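Local coordinates for protein inulin fructotransferase (Bacillus sp. snu-7, PDB 2INV) that converts inulin into a difructose dianhydride by intramolecular fructosyl transfer, probably releasing difructose units from the chain end, at residues 193-198 with 209-214. Residues are numbered along the deposited sequence; the frame is centred on the assembly and turned at random.
Sequences DALRVN and VELTGA. With FRU (beta-D-fructofuranose), chain E.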
loop_
_atom_site.group_PDB
_atom_site.type_symbol
_atom_site.label_atom_id
_atom_site.label_comp_id
_atom_site.label_asym_id
_atom_site.label_seq_id
_atom_site.Cartn_x
_atom_site.Cartn_y
_atom_site.Cartn_z
ATOM N N ASP A 193 -2.182 17.953 -6.010
ATOM C CA ASP A 193 -1.266 17.518 -7.048
ATOM C C ASP A 193 -0.199 16.646 -6.376
ATOM O O ASP A 193 0.519 17.110 -5.492
ATOM C CB ASP A 193 -0.686 18.780 -7.704
ATOM C CG ASP A 193 0.320 18.484 -8.797
ATOM O OD1 ASP A 193 0.360 17.339 -9.310
ATOM O OD2 ASP A 193 1.077 19.416 -9.161
ATOM N N ALA A 194 -0.130 15.378 -6.784
ATOM C CA ALA A 194 0.818 14.412 -6.226
ATOM C C ALA A 194 0.550 14.222 -4.740
ATOM O O ALA A 194 1.471 13.972 -3.955
ATOM C CB ALA A 194 2.248 14.882 -6.442
ATOM N N LEU A 195 -0.719 14.353 -4.370
ATOM C CA LEU A 195 -1.139 14.201 -2.990
ATOM C C LEU A 195 -1.165 12.747 -2.587
ATOM O O LEU A 195 -1.413 11.853 -3.400
ATOM C CB LEU A 195 -2.544 14.770 -2.771
ATOM C CG LEU A 195 -3.211 14.343 -1.450
ATOM C CD1 LEU A 195 -2.538 15.042 -0.283
ATOM C CD2 LEU A 195 -4.689 14.675 -1.489
ATOM N N ARG A 196 -0.899 12.515 -1.313
ATOM C CA ARG A 196 -0.942 11.171 -0.814
ATOM C C ARG A 196 -1.711 11.093 0.476
ATOM O O ARG A 196 -1.401 11.772 1.461
ATOM C CB ARG A 196 0.445 10.619 -0.604
ATOM C CG ARG A 196 0.849 9.688 -1.713
ATOM C CD ARG A 196 2.245 9.266 -1.479
ATOM N NE ARG A 196 3.105 10.436 -1.435
ATOM C CZ ARG A 196 4.287 10.456 -0.833
ATOM N NH1 ARG A 196 4.742 9.367 -0.220
ATOM N NH2 ARG A 196 5.020 11.558 -0.854
ATOM N N VAL A 197 -2.733 10.255 0.429
ATOM C CA VAL A 197 -3.616 10.005 1.538
ATOM C C VAL A 197 -3.546 8.490 1.664
ATOM O O VAL A 197 -4.182 7.769 0.905
ATOM C CB VAL A 197 -5.033 10.478 1.166
ATOM C CG1 VAL A 197 -6.015 10.137 2.259
ATOM C CG2 VAL A 197 -5.026 11.979 0.906
ATOM N N ASN A 198 -2.751 8.010 2.614
ATOM C CA ASN A 198 -2.563 6.572 2.799
ATOM C C ASN A 198 -2.368 6.163 4.258
ATOM O O ASN A 198 -1.840 6.934 5.062
ATOM C CB ASN A 198 -1.335 6.111 2.007
ATOM C CG ASN A 198 -0.040 6.580 2.634
ATOM O OD1 ASN A 198 0.225 7.785 2.706
ATOM N ND2 ASN A 198 0.772 5.632 3.106
ATOM N N VAL A 209 -13.022 11.900 2.886
ATOM C CA VAL A 209 -12.023 12.568 2.058
ATOM C C VAL A 209 -12.656 13.262 0.855
ATOM O O VAL A 209 -13.302 12.635 0.017
ATOM C CB VAL A 209 -10.938 11.592 1.564
ATOM C CG1 VAL A 209 -9.960 12.329 0.654
ATOM C CG2 VAL A 209 -10.197 10.997 2.746
ATOM N N GLU A 210 -12.440 14.572 0.777
ATOM C CA GLU A 210 -12.990 15.396 -0.297
ATOM C C GLU A 210 -11.922 16.100 -1.138
ATOM O O GLU A 210 -11.325 17.092 -0.704
ATOM C CB GLU A 210 -13.943 16.442 0.294
ATOM C CG GLU A 210 -15.191 15.848 0.930
ATOM C CD GLU A 210 -16.008 16.885 1.679
ATOM O OE1 GLU A 210 -15.870 16.960 2.922
ATOM O OE2 GLU A 210 -16.775 17.639 1.032
ATOM N N LEU A 211 -11.691 15.581 -2.342
ATOM C CA LEU A 211 -10.713 16.157 -3.259
ATOM C C LEU A 211 -11.480 17.001 -4.267
ATOM O O LEU A 211 -11.892 16.530 -5.333
ATOM C CB LEU A 211 -9.953 15.044 -3.962
ATOM C CG LEU A 211 -9.493 13.984 -2.964
ATOM C CD1 LEU A 211 -8.832 12.828 -3.694
ATOM C CD2 LEU A 211 -8.548 14.610 -1.953
ATOM N N THR A 212 -11.671 18.261 -3.900
ATOM C CA THR A 212 -12.427 19.213 -4.696
ATOM C C THR A 212 -11.607 20.055 -5.665
ATOM O O THR A 212 -10.385 19.954 -5.714
ATOM C CB THR A 212 -13.202 20.141 -3.756
ATOM O OG1 THR A 212 -12.276 20.819 -2.896
ATOM C CG2 THR A 212 -14.160 19.326 -2.896
ATOM N N GLY A 213 -12.307 20.885 -6.432
ATOM C CA GLY A 213 -11.661 21.756 -7.394
ATOM C C GLY A 213 -11.160 20.992 -8.609
ATOM O O GLY A 213 -11.794 20.987 -9.676
ATOM N N ALA A 214 -10.003 20.355 -8.455
ATOM C CA ALA A 214 -9.400 19.585 -9.538
ATOM C C ALA A 214 -8.171 18.898 -8.966
ATOM O O ALA A 214 -7.724 19.245 -7.862
ATOM C CB ALA A 214 -9.006 20.508 -10.678
HETATM C C1 FRU E . 4.655 19.479 -14.048
HETATM C C2 FRU E . 3.096 19.199 -13.935
HETATM C C3 FRU E . 2.635 18.750 -12.519
HETATM C C4 FRU E . 1.482 17.750 -12.763
HETATM C C5 FRU E . 1.851 17.182 -14.104
HETATM C C6 FRU E . 0.840 17.360 -15.129
HETATM O O1 FRU E . 5.188 18.642 -13.518
HETATM O O2 FRU E . 2.455 20.307 -14.533
HETATM O O3 FRU E . 2.458 19.443 -11.309
HETATM O O4 FRU E . 1.344 16.806 -11.717
HETATM O O5 FRU E . 2.959 17.982 -14.645
HETATM O O6 FRU E . 0.472 16.793 -16.166
#
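With CG anti to the backbone N in Leu195 (chi1 165°) and beside that N in Leu211 (chi1 -47°), the two leucines cross obliquely, CD2 of Leu195 lying 3.9 Å from CD2 of Leu211. Two residues along the chain from Leu195, Val197 CG1 meets Val209 CG2 more loosely, at 4.3 Å. No hydrogen bond joins the segments: strands 196-198 and 207-211 belong to facing walls of the right-handed parallel beta-helix, the CA atoms of Leu195 and Leu211 lie 9.8 Å apart, and the apolar side chains meet in its buried interior. Val189 and Leu187 of strand 185-193 pack on Leu195 and Val197.

At the start of 193-198 the chemistry turns polar. The Asp193 carboxylate grips fructose with both oxygens: O4 donates to OD1 (2.7 Å) and O3 to OD2 (2.6 Å). Arg134 forms a salt bridge to OD2, and Gln216 completes this sugar pocket. An asparagine here would probably leave one sugar hydroxyl without its acceptor and weaken the pairing with Arg134. The contact thus forms a nonpolar interior, held by dispersion and burial, while segment 193-198, at its other end, offers a carboxylate that accepts from two neighbouring sugar hydroxyls.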